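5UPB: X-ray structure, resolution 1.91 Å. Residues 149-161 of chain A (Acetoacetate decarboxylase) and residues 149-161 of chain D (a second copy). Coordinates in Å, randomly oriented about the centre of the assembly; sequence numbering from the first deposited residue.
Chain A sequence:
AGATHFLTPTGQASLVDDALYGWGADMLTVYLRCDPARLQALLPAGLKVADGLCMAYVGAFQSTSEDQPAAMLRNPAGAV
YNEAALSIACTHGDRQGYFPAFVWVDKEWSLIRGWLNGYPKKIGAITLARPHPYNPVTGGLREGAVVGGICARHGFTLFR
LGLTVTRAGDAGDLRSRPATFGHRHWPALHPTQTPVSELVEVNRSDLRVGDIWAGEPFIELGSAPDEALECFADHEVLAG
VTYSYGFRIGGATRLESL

Chain A (149-161) GICARHGFTLFRL
Chain D 149-161: GICARHGFTLFRL

Two copies of one β-hairpin pack antiparallel, overlapping through their turn-proximal ends, in a nearly twofold-symmetric contact, held by four hydrogen bonds centred on paired threonines and by Ile-Phe-Arg clusters that flank them. In each copy, strand 149-153 turns through a type I' β turn, Arg A153 to Phe A156 (Arg D153 to Phe D156 in the second copy), into strand 156-161. His A154 (phi/psi 59/24) and Gly A155 (88/-3) occupy the turn, and the strands pair through Arg A153 N to Phe A156 O (2.9 Å), Phe A156 N to Arg A153 O (2.8 Å), and Gly A149 N to Leu A161 O (2.8 Å); chain D repeats this. Leu A158 (-91/-59) interrupts the otherwise extended second strand.

The two 156-161 strands run at 152° between their N-to-C directions, with axes 5.3 Å apart at closest approach. CA atoms pair Ala A152 with Gly D155 and Gly A155 with Ala D152 (5.2 Å each), and Phe A156 with Thr D157 and Thr A157 with Phe D156 (5.4 Å each). At the centre, each threonine, chi1 m (-52°), sends its hydroxyl across the interface as both donor and acceptor: Thr A157 OG1 donates to Gly D155 O (2.6 Å) and accepts from Thr D157 N (3.2 Å), while Thr D157 OG1 donates to Gly A155 O (2.7 Å) and accepts from Thr A157 N (3.1 Å). No backbone-to-backbone hydrogen bond crosses the contact; the hydroxyls do the bridging.

Glycine suits position 155 twice over. Its backbone angles would jam a CB against the preceding carbonyl, and a CB on Gly D155 would lie 2.7 Å from Ile A150 CD1. The small Ala A152 points toward the partner, its CB 3.7 Å from Gly D155 O.

Ile A150, also directed toward chain D with chi1 and chi2 both t, lays CD1 over one face of the Phe D156 ring, 3.9 Å from its centroid and 16° off the normal, a CH-pi contact; CD1 also lies 3.5 Å from His D154 O. Phe D156 (chi1 m, chi2 -81°) leaves its backbone away from chain A, but its ring end comes nearer. Arg A160 (m, t, p, chi4 -166°) reaches the edge of that ring, with NE 3.4 Å from Phe D156 CE1, which lies over one face of the guanidinium. Ile D150, Phe A156 and Arg D160 form the matching cluster.

The pair buries 542 Å² in total, while Cys A151, Leu A158, Cys D151 and Leu D158 point away from the partner stretch.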

# COMPACT_ATOMS: atom_id res chain seq x y z
N GLY A 149 -16.66 3.94 6.96
CA GLY A 149 -15.35 3.38 7.28
C GLY A 149 -15.29 1.95 6.81
O GLY A 149 -16.30 1.24 6.78
N ILE A 150 -14.07 1.51 6.46
CA ILE A 150 -13.88 0.14 5.99
C ILE A 150 -12.47 -0.30 6.37
O ILE A 150 -11.54 0.51 6.46
CB ILE A 150 -14.13 0.02 4.46
CG1 ILE A 150 -14.14 -1.43 3.99
CG2 ILE A 150 -13.03 0.73 3.69
CD1 ILE A 150 -14.80 -1.57 2.61
N CYS A 151 -12.32 -1.58 6.64
CA CYS A 151 -10.99 -2.10 6.87
C CYS A 151 -10.88 -3.47 6.22
O CYS A 151 -11.88 -4.18 6.08
CB CYS A 151 -10.66 -2.17 8.37
SG CYS A 151 -11.84 -3.08 9.33
N ALA A 152 -9.68 -3.80 5.79
CA ALA A 152 -9.42 -5.03 5.07
C ALA A 152 -8.00 -5.51 5.36
O ALA A 152 -7.12 -4.71 5.71
CB ALA A 152 -9.58 -4.83 3.56
N ARG A 153 -7.78 -6.81 5.18
CA ARG A 153 -6.46 -7.39 5.38
C ARG A 153 -6.31 -8.61 4.48
O ARG A 153 -7.25 -9.40 4.36
CB ARG A 153 -6.23 -7.76 6.85
CG ARG A 153 -4.87 -8.41 7.12
CD ARG A 153 -4.61 -8.57 8.63
NE ARG A 153 -3.34 -9.23 8.93
CZ ARG A 153 -3.18 -10.55 9.02
NH1 ARG A 153 -4.21 -11.39 8.86
NH2 ARG A 153 -1.97 -11.05 9.27
N HIS A 154 -5.13 -8.75 3.85
CA HIS A 154 -4.81 -9.92 3.02
C HIS A 154 -5.80 -10.08 1.87
O HIS A 154 -5.99 -11.17 1.33
CB HIS A 154 -4.77 -11.20 3.85
CG HIS A 154 -3.51 -11.37 4.64
ND1 HIS A 154 -3.36 -12.35 5.61
CD2 HIS A 154 -2.34 -10.69 4.60
CE1 HIS A 154 -2.15 -12.27 6.12
NE2 HIS A 154 -1.51 -11.27 5.54
N GLY A 155 -6.42 -8.97 1.47
CA GLY A 155 -7.42 -8.95 0.45
C GLY A 155 -8.84 -9.21 0.92
O GLY A 155 -9.75 -9.16 0.10
N PHE A 156 -9.06 -9.48 2.22
CA PHE A 156 -10.38 -9.77 2.74
C PHE A 156 -10.97 -8.53 3.40
O PHE A 156 -10.34 -7.95 4.29
CB PHE A 156 -10.35 -10.90 3.76
CG PHE A 156 -9.75 -12.19 3.23
CD1 PHE A 156 -10.49 -13.06 2.47
CD2 PHE A 156 -8.41 -12.49 3.48
CE1 PHE A 156 -9.93 -14.23 1.98
CE2 PHE A 156 -7.85 -13.66 2.99
CZ PHE A 156 -8.59 -14.52 2.23
N THR A 157 -12.18 -8.17 3.01
CA THR A 157 -12.91 -7.18 3.80
C THR A 157 -13.11 -7.73 5.21
O THR A 157 -13.62 -8.83 5.40
CB THR A 157 -14.27 -6.91 3.18
OG1 THR A 157 -14.11 -6.58 1.78
CG2 THR A 157 -14.91 -5.75 3.93
N LEU A 158 -12.72 -6.94 6.20
CA LEU A 158 -12.91 -7.33 7.59
C LEU A 158 -14.26 -6.84 8.12
O LEU A 158 -15.08 -7.64 8.58
CB LEU A 158 -11.78 -6.77 8.44
CG LEU A 158 -10.37 -7.26 8.03
CD1 LEU A 158 -9.33 -6.31 8.63
CD2 LEU A 158 -10.18 -8.69 8.45
N PHE A 159 -14.48 -5.53 8.09
CA PHE A 159 -15.83 -5.04 8.32
C PHE A 159 -16.00 -3.66 7.71
O PHE A 159 -15.04 -3.01 7.30
CB PHE A 159 -16.21 -5.04 9.81
CG PHE A 159 -15.44 -4.09 10.69
CD1 PHE A 159 -15.90 -2.79 10.93
CD2 PHE A 159 -14.28 -4.50 11.34
CE1 PHE A 159 -15.22 -1.92 11.78
CE2 PHE A 159 -13.58 -3.64 12.18
CZ PHE A 159 -14.07 -2.33 12.41
N ARG A 160 -17.27 -3.30 7.51
CA ARG A 160 -17.66 -1.99 7.02
C ARG A 160 -18.57 -1.34 8.05
O ARG A 160 -19.38 -2.03 8.68
CB ARG A 160 -18.41 -2.07 5.70
CG ARG A 160 -17.75 -2.94 4.66
CD ARG A 160 -18.76 -3.34 3.60
NE ARG A 160 -19.24 -2.20 2.83
CZ ARG A 160 -20.31 -2.25 2.05
NH1 ARG A 160 -21.02 -3.37 1.95
NH2 ARG A 160 -20.67 -1.18 1.36
N LEU A 161 -18.43 -0.04 8.23
CA LEU A 161 -19.25 0.76 9.14
C LEU A 161 -19.72 2.01 8.42
O LEU A 161 -19.02 2.55 7.56
CB LEU A 161 -18.52 1.28 10.36
CG LEU A 161 -17.98 0.38 11.43
CD1 LEU A 161 -17.45 1.29 12.53
CD2 LEU A 161 -19.06 -0.56 11.92
N GLY D 149 -4.85 -17.11 -5.60
CA GLY D 149 -4.85 -15.72 -6.03
C GLY D 149 -6.01 -14.95 -5.43
O GLY D 149 -7.06 -15.49 -5.12
N ILE D 150 -5.78 -13.66 -5.22
CA ILE D 150 -6.84 -12.80 -4.67
C ILE D 150 -6.64 -11.39 -5.17
O ILE D 150 -5.51 -10.93 -5.39
CB ILE D 150 -6.88 -12.85 -3.12
CG1 ILE D 150 -8.11 -12.16 -2.57
CG2 ILE D 150 -5.62 -12.22 -2.54
CD1 ILE D 150 -8.39 -12.56 -1.14
N CYS D 151 -7.75 -10.67 -5.34
CA CYS D 151 -7.64 -9.26 -5.66
C CYS D 151 -8.71 -8.50 -4.90
O CYS D 151 -9.77 -9.04 -4.55
CB CYS D 151 -7.73 -9.03 -7.16
SG CYS D 151 -9.12 -9.71 -7.86
N ALA D 152 -8.40 -7.25 -4.58
CA ALA D 152 -9.27 -6.42 -3.76
C ALA D 152 -9.10 -4.98 -4.18
O ALA D 152 -8.06 -4.60 -4.72
CB ALA D 152 -8.93 -6.57 -2.26
N ARG D 153 -10.12 -4.16 -3.92
CA ARG D 153 -10.05 -2.75 -4.22
C ARG D 153 -10.98 -2.01 -3.26
O ARG D 153 -12.09 -2.49 -2.96
CB ARG D 153 -10.45 -2.48 -5.68
CG ARG D 153 -10.45 -0.98 -6.11
CD ARG D 153 -10.66 -0.84 -7.62
NE ARG D 153 -10.68 0.59 -8.00
CZ ARG D 153 -11.78 1.36 -7.98
NH1 ARG D 153 -12.96 0.87 -7.63
NH2 ARG D 153 -11.70 2.63 -8.34
N HIS D 154 -10.51 -0.86 -2.75
CA HIS D 154 -11.33 0.02 -1.88
C HIS D 154 -11.80 -0.69 -0.61
O HIS D 154 -12.82 -0.34 -0.02
CB HIS D 154 -12.53 0.60 -2.65
CG HIS D 154 -12.18 1.75 -3.55
ND1 HIS D 154 -13.06 2.26 -4.48
CD2 HIS D 154 -11.06 2.52 -3.64
CE1 HIS D 154 -12.50 3.28 -5.11
NE2 HIS D 154 -11.29 3.46 -4.61
N GLY D 155 -11.07 -1.70 -0.18
CA GLY D 155 -11.45 -2.49 0.97
C GLY D 155 -12.35 -3.67 0.65
O GLY D 155 -12.63 -4.47 1.55
N PHE D 156 -12.78 -3.84 -0.61
CA PHE D 156 -13.67 -4.92 -1.03
C PHE D 156 -12.89 -6.06 -1.68
O PHE D 156 -12.13 -5.83 -2.62
CB PHE D 156 -14.72 -4.41 -2.01
CG PHE D 156 -15.56 -3.29 -1.45
CD1 PHE D 156 -16.62 -3.57 -0.62
CD2 PHE D 156 -15.26 -1.96 -1.72
CE1 PHE D 156 -17.42 -2.53 -0.08
CE2 PHE D 156 -16.05 -0.91 -1.17
CZ PHE D 156 -17.10 -1.20 -0.34
N THR D 157 -13.10 -7.27 -1.19
CA THR D 157 -12.64 -8.44 -1.93
C THR D 157 -13.31 -8.49 -3.30
O THR D 157 -14.53 -8.45 -3.39
CB THR D 157 -12.94 -9.70 -1.14
OG1 THR D 157 -12.41 -9.52 0.19
CG2 THR D 157 -12.28 -10.93 -1.83
N LEU D 158 -12.51 -8.60 -4.37
CA LEU D 158 -13.13 -8.68 -5.71
C LEU D 158 -13.36 -10.13 -6.11
O LEU D 158 -14.49 -10.52 -6.43
CB LEU D 158 -12.27 -7.95 -6.74
CG LEU D 158 -12.04 -6.45 -6.45
CD1 LEU D 158 -10.83 -5.95 -7.27
CD2 LEU D 158 -13.28 -5.60 -6.69
N PHE D 159 -12.29 -10.93 -6.16
CA PHE D 159 -12.49 -12.37 -6.27
C PHE D 159 -11.26 -13.10 -5.75
O PHE D 159 -10.18 -12.53 -5.57
CB PHE D 159 -12.87 -12.80 -7.69
CG PHE D 159 -11.80 -12.62 -8.74
CD1 PHE D 159 -11.69 -11.45 -9.45
CD2 PHE D 159 -10.94 -13.67 -9.05
CE1 PHE D 159 -10.73 -11.30 -10.44
CE2 PHE D 159 -9.98 -13.53 -10.03
CZ PHE D 159 -9.86 -12.36 -10.73
N ARG D 160 -11.49 -14.36 -5.44
CA ARG D 160 -10.46 -15.28 -5.00
C ARG D 160 -10.43 -16.43 -5.99
O ARG D 160 -11.48 -16.83 -6.49
CB ARG D 160 -10.76 -15.80 -3.58
CG ARG D 160 -11.12 -14.73 -2.56
CD ARG D 160 -11.86 -15.33 -1.35
NE ARG D 160 -11.01 -16.25 -0.61
CZ ARG D 160 -11.42 -17.12 0.30
NH1 ARG D 160 -12.72 -17.22 0.59
NH2 ARG D 160 -10.53 -17.91 0.91
N LEU D 161 -9.22 -16.93 -6.31
CA LEU D 161 -9.03 -18.07 -7.21
C LEU D 161 -8.06 -19.04 -6.56
O LEU D 161 -7.20 -18.63 -5.77
CB LEU D 161 -8.45 -17.73 -8.57
CG LEU D 161 -9.22 -16.89 -9.55
CD1 LEU D 161 -8.40 -16.90 -10.85
CD2 LEU D 161 -10.62 -17.41 -9.73